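Local coordinates for protein 2-oxo-1,2-dihydroquinoline 8-monooxygenase, oxygenase component (Pseudomonas putida, PDB 1Z02) that probably hydroxylates 2-oxo-1,2-dihydroquinoline at its 8-position, as the trimeric oxygenase component of a Rieske-type monooxygenase with a [2Fe-2S] cluster and a mononuclear iron, at residues 30-42 / 205-217. Residues are numbered along the deposited sequence; the frame is centred on the assembly and turned at random.
Sequences YQPYKDAAWGFIN and GFGNWRIACENGF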
loop_
_atom_site.group_PDB
_atom_site.type_symbol
_atom_site.label_atom_id
_atom_site.label_comp_id
_atom_site.label_asym_id
_atom_site.label_seq_id
_atom_site.Cartn_x
_atom_site.Cartn_y
_atom_site.Cartn_z
ATOM N N TYR A 30 -19.658 -24.449 9.619
ATOM C CA TYR A 30 -18.255 -24.056 9.636
ATOM C C TYR A 30 -18.060 -22.549 9.731
ATOM O O TYR A 30 -17.187 -21.975 9.081
ATOM C CB TYR A 30 -17.473 -24.648 8.450
ATOM C CG TYR A 30 -18.024 -24.440 7.055
ATOM C CD1 TYR A 30 -17.945 -23.203 6.419
ATOM C CD2 TYR A 30 -18.546 -25.513 6.336
ATOM C CE1 TYR A 30 -18.364 -23.045 5.098
ATOM C CE2 TYR A 30 -18.967 -25.368 5.019
ATOM C CZ TYR A 30 -18.871 -24.135 4.403
ATOM O OH TYR A 30 -19.259 -24.025 3.087
ATOM N N GLN A 31 -18.882 -21.921 10.572
ATOM C CA GLN A 31 -18.806 -20.486 10.809
ATOM C C GLN A 31 -17.493 -20.142 11.519
ATOM O O GLN A 31 -16.858 -19.144 11.190
ATOM C CB GLN A 31 -19.992 -20.009 11.659
ATOM C CG GLN A 31 -20.056 -18.483 11.845
ATOM C CD GLN A 31 -20.124 -17.725 10.527
ATOM O OE1 GLN A 31 -20.994 -17.986 9.698
ATOM N NE2 GLN A 31 -19.208 -16.780 10.329
ATOM N N PRO A 32 -17.068 -20.959 12.503
ATOM C CA PRO A 32 -15.812 -20.671 13.205
ATOM C C PRO A 32 -14.609 -20.624 12.249
ATOM O O PRO A 32 -13.668 -19.847 12.452
ATOM C CB PRO A 32 -15.706 -21.818 14.207
ATOM C CG PRO A 32 -17.137 -22.095 14.536
ATOM C CD PRO A 32 -17.785 -22.065 13.165
ATOM N N TYR A 33 -14.651 -21.458 11.211
ATOM C CA TYR A 33 -13.592 -21.523 10.204
ATOM C C TYR A 33 -13.624 -20.256 9.344
ATOM O O TYR A 33 -12.583 -19.750 8.932
ATOM C CB TYR A 33 -13.784 -22.770 9.331
ATOM C CG TYR A 33 -12.679 -23.043 8.323
ATOM C CD1 TYR A 33 -12.707 -22.474 7.054
ATOM C CD2 TYR A 33 -11.627 -23.907 8.631
ATOM C CE1 TYR A 33 -11.716 -22.767 6.107
ATOM C CE2 TYR A 33 -10.627 -24.203 7.693
ATOM C CZ TYR A 33 -10.682 -23.634 6.434
ATOM O OH TYR A 33 -9.729 -23.951 5.490
ATOM N N LYS A 34 -14.823 -19.753 9.066
ATOM C CA LYS A 34 -14.962 -18.531 8.282
ATOM C C LYS A 34 -14.412 -17.362 9.089
ATOM O O LYS A 34 -13.950 -16.359 8.530
ATOM C CB LYS A 34 -16.427 -18.250 7.968
ATOM C CG LYS A 34 -17.112 -19.229 7.042
ATOM C CD LYS A 34 -18.484 -18.682 6.679
ATOM C CE LYS A 34 -19.200 -19.543 5.652
ATOM N NZ LYS A 34 -20.417 -18.833 5.136
ATOM N N ASP A 35 -14.488 -17.497 10.409
ATOM C CA ASP A 35 -14.013 -16.476 11.338
ATOM C C ASP A 35 -12.525 -16.576 11.651
ATOM O O ASP A 35 -11.962 -15.665 12.252
ATOM C CB ASP A 35 -14.779 -16.573 12.656
ATOM C CG ASP A 35 -16.255 -16.282 12.500
ATOM O OD1 ASP A 35 -17.016 -16.625 13.431
ATOM O OD2 ASP A 35 -16.655 -15.708 11.460
ATOM N N ALA A 36 -11.888 -17.675 11.250
ATOM C CA ALA A 36 -10.473 -17.882 11.552
ATOM C C ALA A 36 -9.443 -17.346 10.541
ATOM O O ALA A 36 -8.445 -18.009 10.245
ATOM C CB ALA A 36 -10.231 -19.378 11.809
ATOM N N ALA A 37 -9.657 -16.136 10.042
ATOM C CA ALA A 37 -8.724 -15.558 9.079
ATOM C C ALA A 37 -7.294 -15.459 9.616
ATOM O O ALA A 37 -6.335 -15.759 8.900
ATOM C CB ALA A 37 -9.222 -14.181 8.642
ATOM N N TRP A 38 -7.148 -15.044 10.874
ATOM C CA TRP A 38 -5.825 -14.903 11.485
ATOM C C TRP A 38 -5.236 -16.221 11.964
ATOM O O TRP A 38 -4.102 -16.267 12.439
ATOM C CB TRP A 38 -5.882 -13.908 12.643
ATOM C CG TRP A 38 -6.018 -12.495 12.182
ATOM C CD1 TRP A 38 -7.164 -11.858 11.800
ATOM C CD2 TRP A 38 -4.958 -11.551 12.016
ATOM N NE1 TRP A 38 -6.883 -10.573 11.409
ATOM C CE2 TRP A 38 -5.536 -10.356 11.533
ATOM C CE3 TRP A 38 -3.575 -11.596 12.230
ATOM C CZ2 TRP A 38 -4.775 -9.215 11.259
ATOM C CZ3 TRP A 38 -2.819 -10.461 11.956
ATOM C CH2 TRP A 38 -3.422 -9.287 11.478
ATOM N N GLY A 39 -6.015 -17.290 11.834
ATOM C CA GLY A 39 -5.553 -18.609 12.237
ATOM C C GLY A 39 -6.104 -19.140 13.552
ATOM O O GLY A 39 -6.727 -18.410 14.330
ATOM N N PHE A 40 -5.874 -20.430 13.789
ATOM C CA PHE A 40 -6.315 -21.085 15.019
ATOM C C PHE A 40 -5.169 -20.962 16.013
ATOM O O PHE A 40 -4.052 -21.410 15.743
ATOM C CB PHE A 40 -6.645 -22.558 14.749
ATOM C CG PHE A 40 -7.897 -22.762 13.931
ATOM C CD1 PHE A 40 -7.874 -23.537 12.780
ATOM C CD2 PHE A 40 -9.104 -22.176 14.316
ATOM C CE1 PHE A 40 -9.026 -23.732 12.027
ATOM C CE2 PHE A 40 -10.266 -22.371 13.560
ATOM C CZ PHE A 40 -10.224 -23.148 12.416
ATOM N N ILE A 41 -5.434 -20.336 17.155
ATOM C CA ILE A 41 -4.397 -20.149 18.153
ATOM C C ILE A 41 -4.465 -21.266 19.190
ATOM O O ILE A 41 -5.463 -21.982 19.268
ATOM C CB ILE A 41 -4.539 -18.753 18.813
ATOM C CG1 ILE A 41 -3.224 -18.362 19.492
ATOM C CG2 ILE A 41 -5.699 -18.747 19.791
ATOM C CD1 ILE A 41 -3.167 -16.909 19.911
ATOM N N ASN A 42 -3.402 -21.407 19.977
ATOM C CA ASN A 42 -3.295 -22.451 20.988
ATOM C C ASN A 42 -3.079 -23.783 20.277
ATOM O O ASN A 42 -3.742 -24.778 20.583
ATOM C CB ASN A 42 -4.561 -22.511 21.850
ATOM C CG ASN A 42 -4.774 -21.245 22.652
ATOM O OD1 ASN A 42 -5.902 -20.882 22.970
ATOM N ND2 ASN A 42 -3.688 -20.574 22.994
ATOM N N GLY A 205 3.866 -17.224 1.639
ATOM C CA GLY A 205 2.827 -17.268 0.625
ATOM C C GLY A 205 1.995 -16.001 0.710
ATOM O O GLY A 205 1.738 -15.495 1.800
ATOM N N PHE A 206 1.577 -15.472 -0.430
ATOM C CA PHE A 206 0.796 -14.244 -0.429
ATOM C C PHE A 206 -0.677 -14.540 -0.591
ATOM O O PHE A 206 -1.150 -14.820 -1.674
ATOM C CB PHE A 206 1.322 -13.329 -1.522
ATOM C CG PHE A 206 2.804 -13.141 -1.447
ATOM C CD1 PHE A 206 3.658 -13.882 -2.259
ATOM C CD2 PHE A 206 3.355 -12.310 -0.482
ATOM C CE1 PHE A 206 5.042 -13.803 -2.100
ATOM C CE2 PHE A 206 4.730 -12.227 -0.316
ATOM C CZ PHE A 206 5.577 -12.981 -1.130
ATOM N N GLY A 207 -1.373 -14.498 0.538
ATOM C CA GLY A 207 -2.790 -14.783 0.602
ATOM C C GLY A 207 -3.075 -15.461 1.929
ATOM O O GLY A 207 -2.151 -15.861 2.640
ATOM N N ASN A 208 -4.357 -15.608 2.244
ATOM C CA ASN A 208 -4.789 -16.232 3.493
ATOM C C ASN A 208 -4.434 -17.717 3.572
ATOM O O ASN A 208 -4.472 -18.421 2.561
ATOM C CB ASN A 208 -6.299 -16.063 3.652
ATOM C CG ASN A 208 -6.803 -16.619 4.961
ATOM O OD1 ASN A 208 -6.613 -16.016 6.018
ATOM N ND2 ASN A 208 -7.442 -17.784 4.898
ATOM N N TRP A 209 -4.113 -18.184 4.781
ATOM C CA TRP A 209 -3.724 -19.573 5.010
ATOM C C TRP A 209 -4.741 -20.666 4.662
ATOM O O TRP A 209 -4.351 -21.730 4.179
ATOM C CB TRP A 209 -3.281 -19.771 6.467
ATOM C CG TRP A 209 -4.408 -19.792 7.462
ATOM C CD1 TRP A 209 -5.036 -18.718 8.017
ATOM C CD2 TRP A 209 -5.055 -20.958 7.994
ATOM N NE1 TRP A 209 -6.038 -19.140 8.864
ATOM C CE2 TRP A 209 -6.072 -20.508 8.867
ATOM C CE3 TRP A 209 -4.877 -22.337 7.812
ATOM C CZ2 TRP A 209 -6.909 -21.394 9.566
ATOM C CZ3 TRP A 209 -5.711 -23.215 8.506
ATOM C CH2 TRP A 209 -6.716 -22.737 9.371
ATOM N N ARG A 210 -6.022 -20.419 4.921
ATOM C CA ARG A 210 -7.061 -21.405 4.648
ATOM C C ARG A 210 -7.123 -21.780 3.174
ATOM O O ARG A 210 -7.273 -22.947 2.827
ATOM C CB ARG A 210 -8.425 -20.866 5.099
ATOM C CG ARG A 210 -8.530 -20.567 6.581
ATOM C CD ARG A 210 -9.776 -19.747 6.919
ATOM N NE ARG A 210 -9.714 -18.391 6.375
ATOM C CZ ARG A 210 -10.645 -17.463 6.566
ATOM N NH1 ARG A 210 -10.496 -16.261 6.027
ATOM N NH2 ARG A 210 -11.717 -17.734 7.302
ATOM N N ILE A 211 -7.003 -20.783 2.306
ATOM C CA ILE A 211 -7.058 -21.017 0.869
ATOM C C ILE A 211 -5.878 -21.875 0.420
ATOM O O ILE A 211 -5.999 -22.690 -0.483
ATOM C CB ILE A 211 -7.038 -19.685 0.100
ATOM C CG1 ILE A 211 -8.254 -18.845 0.498
ATOM C CG2 ILE A 211 -7.029 -19.931 -1.395
ATOM C CD1 ILE A 211 -9.620 -19.565 0.364
ATOM N N ALA A 212 -4.728 -21.672 1.050
ATOM C CA ALA A 212 -3.536 -22.435 0.727
ATOM C C ALA A 212 -3.670 -23.869 1.251
ATOM O O ALA A 212 -3.351 -24.824 0.551
ATOM C CB ALA A 212 -2.309 -21.765 1.345
ATOM N N CYS A 213 -4.132 -24.010 2.490
ATOM C CA CYS A 213 -4.299 -25.320 3.123
ATOM C C CYS A 213 -5.235 -26.238 2.333
ATOM O O CYS A 213 -4.919 -27.408 2.107
ATOM C CB CYS A 213 -4.839 -25.157 4.555
ATOM S SG CYS A 213 -5.160 -26.731 5.442
ATOM N N GLU A 214 -6.383 -25.711 1.916
ATOM C CA GLU A 214 -7.345 -26.516 1.172
ATOM C C GLU A 214 -6.798 -27.017 -0.154
ATOM O O GLU A 214 -7.142 -28.111 -0.603
ATOM C CB GLU A 214 -8.653 -25.738 0.980
ATOM C CG GLU A 214 -9.341 -25.477 2.322
ATOM C CD GLU A 214 -10.678 -24.777 2.228
ATOM O OE1 GLU A 214 -11.201 -24.392 3.306
ATOM O OE2 GLU A 214 -11.211 -24.615 1.105
ATOM N N ASN A 215 -5.933 -26.229 -0.780
ATOM C CA ASN A 215 -5.337 -26.640 -2.040
ATOM C C ASN A 215 -4.405 -27.814 -1.767
ATOM O O ASN A 215 -4.317 -28.741 -2.564
ATOM C CB ASN A 215 -4.558 -25.478 -2.668
ATOM C CG ASN A 215 -3.420 -25.945 -3.569
ATOM O OD1 ASN A 215 -2.307 -26.184 -3.097
ATOM N ND2 ASN A 215 -3.696 -26.076 -4.873
ATOM N N GLY A 216 -3.736 -27.771 -0.619
ATOM C CA GLY A 216 -2.799 -28.812 -0.243
ATOM C C GLY A 216 -3.328 -30.228 -0.335
ATOM O O GLY A 216 -2.612 -31.118 -0.791
ATOM N N PHE A 217 -4.566 -30.452 0.099
ATOM C CA PHE A 217 -5.144 -31.793 0.056
ATOM C C PHE A 217 -6.280 -31.943 -0.949
ATOM O O PHE A 217 -7.097 -32.853 -0.832
ATOM C CB PHE A 217 -5.600 -32.226 1.459
ATOM C CG PHE A 217 -6.709 -31.390 2.042
ATOM C CD1 PHE A 217 -8.047 -31.733 1.833
ATOM C CD2 PHE A 217 -6.408 -30.279 2.835
ATOM C CE1 PHE A 217 -9.070 -30.984 2.403
ATOM C CE2 PHE A 217 -7.421 -29.518 3.413
ATOM C CZ PHE A 217 -8.757 -29.871 3.199
HETATM O O HOH W 1 -12.375 -14.399 6.424
#
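The guanidinium of Arg210 has Ala36 C and Ala37 CA over one face, and at its edge the carbonyls of Tyr33 and Lys34 and a water share its N-H groups. The site illustrates how one arginine can gather neighbouring backbone carbonyls: Arg210 NH2 donates to Tyr33 O at 2.7 Å, in the carbonyl plane on a lone pair, and more weakly to Lys34 O at 2.9 Å, while the water links NH1 to Lys34 O. A bend at chi3 (-67°) turns the guanidinium from the aliphatic chain, where Arg210 CD lies over one face of the Tyr33 ring, 4.1 Å from its centroid. An alanine in place of Arg210 would remove this CH-pi contact and would probably leave the carbonyls of Tyr33 and Lys34 without their charged donor. The Trp209 indole has Arg210 CG over one face, offset toward the rim; at its edge Trp209 NE1 donates to Ala36 O (3.0 Å), almost in line with the C=O, and Trp209 CH2 meets Phe40 CE1 at 3.7 Å. Tyr33 OH gives Glu214 OE1 a weak hydrogen bond of 2.7 Å. Glu214 also makes salt bridges, through OE1 with Arg398 and through OE2 with Arg87 of the second subunit, a residue of the Rieske cluster pocket. The contact thus joins helix 31-34, near the N-terminus, and its following turn to helix 209-216 of the catalytic domain, with helix 392-404 packing on Tyr33 and Phe40 and strand 313-320 on Trp209.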